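Local structure of terminal oxygenase component of carbazole 1,9a-dioxygenase (Nocardioides aromaticivorans, 3GCF) at residues T28-F40 with F289-V303. The protein probably catalyses the 1,9a-dioxygenation of carbazole, passing electrons from a Rieske [2Fe-2S] cluster to a mononuclear iron(II) site that activates oxygen. Sequence-based numbering, arbitrary orientation.
Sequences TLGFDNHWHPAAF and FYVPISETQHEYFQV
Thr28 and Glu295 open this interface, CG2 of the threonine lying 3.8 Å from the glutamate CG where their side chains cross at about a right angle. Leu29 carries its CG anti to the backbone N (chi1 -150°), which brings CD1 against the backbone between Ser294 and Glu295, 3.5 Å from Glu295 N. Gly30 comes next, its CA 3.7 Å from Pro292 CG; a CB here would run into that proline ring. His36 ties the segment to itself, its NE2 donating a nearly straight 3.0 Å hydrogen bond to Phe31 O in the plane of the imidazole, while its CB and CG rest on Val291 CG1. Pro37 then illustrates how strands of two sheets can meet through side chains, with no hydrogen bond between segments 28-40 and 289-303: its CG sits 3.8 Å over the centre of the Phe301 ring in a CH-pi contact, and its CD packs 3.5 Å from Phe289 CD2. The edge of the Phe301 ring meets Ala38 and Ala39 backbone atoms and Phe40 CZ. A leucine in its place would probably cost Pro37 CG its CH-pi face, leaving Phe289 as the ring still against the proline, and open a gap beside Ala38 and Phe40. Strand 34-40, an edge of the Rieske-domain sheet beside strand 138-143, thus crosses the catalytic-domain strand 289-292 at 95°, while strand 164-173 flanks strand 298-303 and helix 177-184 touches Thr28 and Pro292 through Arg178 and Trp177.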
loop_
_atom_site.group_PDB
_atom_site.type_symbol
_atom_site.label_atom_id
_atom_site.label_comp_id
_atom_site.label_asym_id
_atom_site.label_seq_id
_atom_site.Cartn_x
_atom_site.Cartn_y
_atom_site.Cartn_z
ATOM N N THR A 28 -17.583 14.312 2.644
ATOM C CA THR A 28 -16.847 13.073 2.455
ATOM C C THR A 28 -16.488 12.432 3.791
ATOM O O THR A 28 -16.490 11.211 3.929
ATOM C CB THR A 28 -15.538 13.334 1.690
ATOM O OG1 THR A 28 -15.828 14.038 0.476
ATOM C CG2 THR A 28 -14.849 12.028 1.354
ATOM N N LEU A 29 -16.186 13.267 4.776
ATOM C CA LEU A 29 -15.785 12.787 6.089
ATOM C C LEU A 29 -16.915 12.874 7.113
ATOM O O LEU A 29 -16.678 12.799 8.318
ATOM C CB LEU A 29 -14.554 13.584 6.551
ATOM C CG LEU A 29 -13.508 12.958 7.480
ATOM C CD1 LEU A 29 -13.157 11.553 7.027
ATOM C CD2 LEU A 29 -12.256 13.839 7.487
ATOM N N GLY A 30 -18.145 13.038 6.623
ATOM C CA GLY A 30 -19.303 13.085 7.503
ATOM C C GLY A 30 -19.847 14.448 7.882
ATOM O O GLY A 30 -19.284 15.487 7.531
ATOM N N PHE A 31 -20.970 14.437 8.592
ATOM C CA PHE A 31 -21.598 15.662 9.063
ATOM C C PHE A 31 -21.231 15.814 10.528
ATOM O O PHE A 31 -21.575 14.962 11.350
ATOM C CB PHE A 31 -23.123 15.586 8.932
ATOM C CG PHE A 31 -23.626 15.763 7.525
ATOM C CD1 PHE A 31 -23.443 16.968 6.853
ATOM C CD2 PHE A 31 -24.276 14.727 6.870
ATOM C CE1 PHE A 31 -23.904 17.138 5.542
ATOM C CE2 PHE A 31 -24.740 14.887 5.561
ATOM C CZ PHE A 31 -24.552 16.097 4.898
ATOM N N ASP A 32 -20.514 16.880 10.866
ATOM C CA ASP A 32 -20.149 17.080 12.259
ATOM C C ASP A 32 -21.146 18.031 12.923
ATOM O O ASP A 32 -22.084 18.517 12.273
ATOM C CB ASP A 32 -18.694 17.559 12.388
ATOM C CG ASP A 32 -18.442 18.892 11.717
ATOM O OD1 ASP A 32 -19.059 19.177 10.672
ATOM O OD2 ASP A 32 -17.596 19.650 12.234
ATOM N N ASN A 33 -20.940 18.288 14.210
ATOM C CA ASN A 33 -21.854 19.095 15.004
ATOM C C ASN A 33 -23.100 18.228 15.181
ATOM O O ASN A 33 -24.234 18.702 15.148
ATOM C CB ASN A 33 -22.185 20.423 14.320
ATOM C CG ASN A 33 -21.080 21.460 14.509
ATOM O OD1 ASN A 33 -20.429 21.502 15.557
ATOM N ND2 ASN A 33 -20.874 22.301 13.505
ATOM N N HIS A 34 -22.846 16.933 15.359
ATOM C CA HIS A 34 -23.869 15.916 15.569
ATOM C C HIS A 34 -23.284 14.872 16.512
ATOM O O HIS A 34 -22.064 14.731 16.618
ATOM C CB HIS A 34 -24.219 15.200 14.255
ATOM C CG HIS A 34 -25.105 15.983 13.337
ATOM N ND1 HIS A 34 -26.459 16.129 13.555
ATOM C CD2 HIS A 34 -24.834 16.646 12.188
ATOM C CE1 HIS A 34 -26.983 16.849 12.577
ATOM N NE2 HIS A 34 -26.019 17.175 11.735
ATOM N N TRP A 35 -24.157 14.145 17.196
ATOM C CA TRP A 35 -23.718 13.072 18.067
ATOM C C TRP A 35 -23.514 11.857 17.159
ATOM O O TRP A 35 -24.252 11.674 16.184
ATOM C CB TRP A 35 -24.786 12.731 19.104
ATOM C CG TRP A 35 -24.965 13.741 20.190
ATOM C CD1 TRP A 35 -25.876 14.758 20.229
ATOM C CD2 TRP A 35 -24.230 13.812 21.416
ATOM N NE1 TRP A 35 -25.760 15.453 21.410
ATOM C CE2 TRP A 35 -24.755 14.896 22.157
ATOM C CE3 TRP A 35 -23.176 13.062 21.964
ATOM C CZ2 TRP A 35 -24.262 15.250 23.421
ATOM C CZ3 TRP A 35 -22.686 13.415 23.223
ATOM C CH2 TRP A 35 -23.232 14.501 23.935
ATOM N N HIS A 36 -22.513 11.041 17.476
ATOM C CA HIS A 36 -22.216 9.827 16.714
ATOM C C HIS A 36 -21.789 8.745 17.702
ATOM O O HIS A 36 -21.104 9.033 18.677
ATOM C CB HIS A 36 -21.062 10.063 15.730
ATOM C CG HIS A 36 -21.418 10.922 14.558
ATOM N ND1 HIS A 36 -22.177 10.465 13.503
ATOM C CD2 HIS A 36 -21.104 12.208 14.267
ATOM C CE1 HIS A 36 -22.315 11.432 12.611
ATOM N NE2 HIS A 36 -21.674 12.500 13.051
ATOM N N PRO A 37 -22.200 7.489 17.472
ATOM C CA PRO A 37 -21.797 6.426 18.398
ATOM C C PRO A 37 -20.308 6.128 18.228
ATOM O O PRO A 37 -19.779 6.200 17.119
ATOM C CB PRO A 37 -22.676 5.249 17.977
ATOM C CG PRO A 37 -22.883 5.492 16.504
ATOM C CD PRO A 37 -23.139 6.979 16.458
ATOM N N ALA A 38 -19.638 5.797 19.326
ATOM C CA ALA A 38 -18.211 5.493 19.289
ATOM C C ALA A 38 -17.950 4.046 19.680
ATOM O O ALA A 38 -17.060 3.391 19.142
ATOM C CB ALA A 38 -17.454 6.422 20.241
ATOM N N ALA A 39 -18.736 3.549 20.622
ATOM C CA ALA A 39 -18.554 2.197 21.110
ATOM C C ALA A 39 -19.737 1.824 21.977
ATOM O O ALA A 39 -20.659 2.618 22.161
ATOM C CB ALA A 39 -17.274 2.127 21.936
ATOM N N PHE A 40 -19.705 0.609 22.510
ATOM C CA PHE A 40 -20.758 0.152 23.397
ATOM C C PHE A 40 -20.258 0.339 24.818
ATOM O O PHE A 40 -19.076 0.141 25.103
ATOM C CB PHE A 40 -21.090 -1.307 23.106
ATOM C CG PHE A 40 -21.819 -1.493 21.816
ATOM C CD1 PHE A 40 -23.190 -1.264 21.742
ATOM C CD2 PHE A 40 -21.126 -1.808 20.650
ATOM C CE1 PHE A 40 -23.863 -1.339 20.523
ATOM C CE2 PHE A 40 -21.789 -1.884 19.425
ATOM C CZ PHE A 40 -23.158 -1.648 19.361
ATOM N N PHE A 289 -25.875 2.558 12.193
ATOM C CA PHE A 289 -25.123 3.807 12.132
ATOM C C PHE A 289 -23.945 3.543 11.201
ATOM O O PHE A 289 -23.461 2.412 11.108
ATOM C CB PHE A 289 -24.596 4.212 13.511
ATOM C CG PHE A 289 -25.670 4.421 14.545
ATOM C CD1 PHE A 289 -26.332 3.338 15.113
ATOM C CD2 PHE A 289 -25.996 5.703 14.974
ATOM C CE1 PHE A 289 -27.302 3.531 16.100
ATOM C CE2 PHE A 289 -26.964 5.905 15.961
ATOM C CZ PHE A 289 -27.616 4.820 16.524
ATOM N N TYR A 290 -23.489 4.582 10.513
ATOM C CA TYR A 290 -22.377 4.443 9.584
ATOM C C TYR A 290 -21.441 5.619 9.821
ATOM O O TYR A 290 -21.342 6.527 9.005
ATOM C CB TYR A 290 -22.907 4.443 8.144
ATOM C CG TYR A 290 -24.186 3.632 7.955
ATOM C CD1 TYR A 290 -25.430 4.178 8.263
ATOM C CD2 TYR A 290 -24.146 2.320 7.474
ATOM C CE1 TYR A 290 -26.610 3.444 8.095
ATOM C CE2 TYR A 290 -25.319 1.572 7.302
ATOM C CZ TYR A 290 -26.550 2.145 7.613
ATOM O OH TYR A 290 -27.718 1.432 7.428
ATOM N N VAL A 291 -20.755 5.591 10.957
ATOM C CA VAL A 291 -19.858 6.668 11.345
ATOM C C VAL A 291 -18.566 6.679 10.546
ATOM O O VAL A 291 -17.824 5.702 10.527
ATOM C CB VAL A 291 -19.532 6.583 12.852
ATOM C CG1 VAL A 291 -18.836 7.864 13.317
ATOM C CG2 VAL A 291 -20.818 6.352 13.643
ATOM N N PRO A 292 -18.281 7.795 9.868
ATOM C CA PRO A 292 -17.055 7.886 9.073
ATOM C C PRO A 292 -15.810 7.686 9.941
ATOM O O PRO A 292 -15.739 8.186 11.063
ATOM C CB PRO A 292 -17.112 9.307 8.498
ATOM C CG PRO A 292 -18.570 9.656 8.540
ATOM C CD PRO A 292 -19.021 9.067 9.842
ATOM N N ILE A 293 -14.850 6.927 9.425
ATOM C CA ILE A 293 -13.591 6.704 10.121
ATOM C C ILE A 293 -12.620 7.609 9.373
ATOM O O ILE A 293 -11.952 8.456 9.964
ATOM C CB ILE A 293 -13.136 5.241 10.015
ATOM C CG1 ILE A 293 -14.035 4.362 10.892
ATOM C CG2 ILE A 293 -11.671 5.113 10.433
ATOM C CD1 ILE A 293 -13.810 2.874 10.723
ATOM N N SER A 294 -12.579 7.431 8.059
ATOM C CA SER A 294 -11.740 8.231 7.182
ATOM C C SER A 294 -12.587 8.530 5.948
ATOM O O SER A 294 -13.802 8.337 5.960
ATOM C CB SER A 294 -10.483 7.459 6.777
ATOM O OG SER A 294 -10.817 6.319 6.005
ATOM N N GLU A 295 -11.954 9.000 4.886
ATOM C CA GLU A 295 -12.688 9.312 3.671
ATOM C C GLU A 295 -13.145 8.044 2.950
ATOM O O GLU A 295 -14.080 8.082 2.148
ATOM C CB GLU A 295 -11.818 10.159 2.727
ATOM C CG GLU A 295 -11.581 11.601 3.189
ATOM C CD GLU A 295 -10.450 11.750 4.215
ATOM O OE1 GLU A 295 -9.916 10.726 4.714
ATOM O OE2 GLU A 295 -10.098 12.912 4.525
ATOM N N THR A 296 -12.500 6.920 3.249
ATOM C CA THR A 296 -12.827 5.661 2.583
ATOM C C THR A 296 -13.258 4.531 3.516
ATOM O O THR A 296 -13.363 3.378 3.089
ATOM C CB THR A 296 -11.616 5.151 1.768
ATOM O OG1 THR A 296 -10.583 4.726 2.668
ATOM C CG2 THR A 296 -11.061 6.259 0.877
ATOM N N GLN A 297 -13.520 4.852 4.780
ATOM C CA GLN A 297 -13.902 3.828 5.746
ATOM C C GLN A 297 -14.956 4.314 6.730
ATOM O O GLN A 297 -15.069 5.512 6.984
ATOM C CB GLN A 297 -12.664 3.375 6.529
ATOM C CG GLN A 297 -11.489 2.942 5.660
ATOM C CD GLN A 297 -10.184 2.815 6.445
ATOM O OE1 GLN A 297 -9.686 3.792 7.003
ATOM N NE2 GLN A 297 -9.631 1.610 6.486
ATOM N N HIS A 298 -15.742 3.387 7.270
ATOM C CA HIS A 298 -16.736 3.760 8.265
ATOM C C HIS A 298 -16.956 2.644 9.263
ATOM O O HIS A 298 -16.602 1.491 9.010
ATOM C CB HIS A 298 -18.077 4.182 7.628
ATOM C CG HIS A 298 -18.836 3.073 6.967
ATOM N ND1 HIS A 298 -18.609 2.686 5.664
ATOM C CD2 HIS A 298 -19.869 2.316 7.408
ATOM C CE1 HIS A 298 -19.473 1.744 5.327
ATOM N NE2 HIS A 298 -20.250 1.501 6.367
ATOM N N GLU A 299 -17.519 3.003 10.412
ATOM C CA GLU A 299 -17.797 2.028 11.453
ATOM C C GLU A 299 -19.285 1.731 11.378
ATOM O O GLU A 299 -20.125 2.618 11.566
ATOM C CB GLU A 299 -17.443 2.583 12.832
ATOM C CG GLU A 299 -17.519 1.541 13.941
ATOM C CD GLU A 299 -16.367 0.539 13.901
ATOM O OE1 GLU A 299 -15.526 0.616 12.980
ATOM O OE2 GLU A 299 -16.300 -0.327 14.800
ATOM N N TYR A 300 -19.597 0.475 11.093
ATOM C CA TYR A 300 -20.968 0.016 10.951
ATOM C C TYR A 300 -21.495 -0.528 12.277
ATOM O O TYR A 300 -20.998 -1.529 12.781
ATOM C CB TYR A 300 -20.987 -1.054 9.854
ATOM C CG TYR A 300 -22.281 -1.808 9.625
ATOM C CD1 TYR A 300 -23.520 -1.165 9.658
ATOM C CD2 TYR A 300 -22.252 -3.169 9.302
ATOM C CE1 TYR A 300 -24.702 -1.865 9.373
ATOM C CE2 TYR A 300 -23.415 -3.873 9.014
ATOM C CZ TYR A 300 -24.636 -3.221 9.050
ATOM O OH TYR A 300 -25.777 -3.937 8.761
ATOM N N PHE A 301 -22.484 0.158 12.850
ATOM C CA PHE A 301 -23.102 -0.271 14.105
ATOM C C PHE A 301 -24.451 -0.907 13.782
ATOM O O PHE A 301 -25.210 -0.383 12.970
ATOM C CB PHE A 301 -23.382 0.913 15.050
ATOM C CG PHE A 301 -22.155 1.520 15.689
ATOM C CD1 PHE A 301 -21.261 2.283 14.943
ATOM C CD2 PHE A 301 -21.931 1.373 17.058
ATOM C CE1 PHE A 301 -20.160 2.898 15.550
ATOM C CE2 PHE A 301 -20.829 1.982 17.683
ATOM C CZ PHE A 301 -19.941 2.750 16.925
ATOM N N GLN A 302 -24.746 -2.032 14.420
ATOM C CA GLN A 302 -26.024 -2.696 14.242
ATOM C C GLN A 302 -26.562 -2.829 15.656
ATOM O O GLN A 302 -25.922 -3.458 16.491
ATOM C CB GLN A 302 -25.844 -4.083 13.634
ATOM C CG GLN A 302 -25.369 -4.087 12.202
ATOM C CD GLN A 302 -24.820 -5.431 11.805
ATOM O OE1 GLN A 302 -23.751 -5.833 12.263
ATOM N NE2 GLN A 302 -25.550 -6.146 10.960
ATOM N N VAL A 303 -27.722 -2.239 15.928
ATOM C CA VAL A 303 -28.297 -2.297 17.269
ATOM C C VAL A 303 -29.738 -2.772 17.230
ATOM O O VAL A 303 -30.582 -2.194 16.540
ATOM C CB VAL A 303 -28.254 -0.912 17.959
ATOM C CG1 VAL A 303 -28.569 -1.057 19.445
ATOM C CG2 VAL A 303 -26.886 -0.276 17.769
#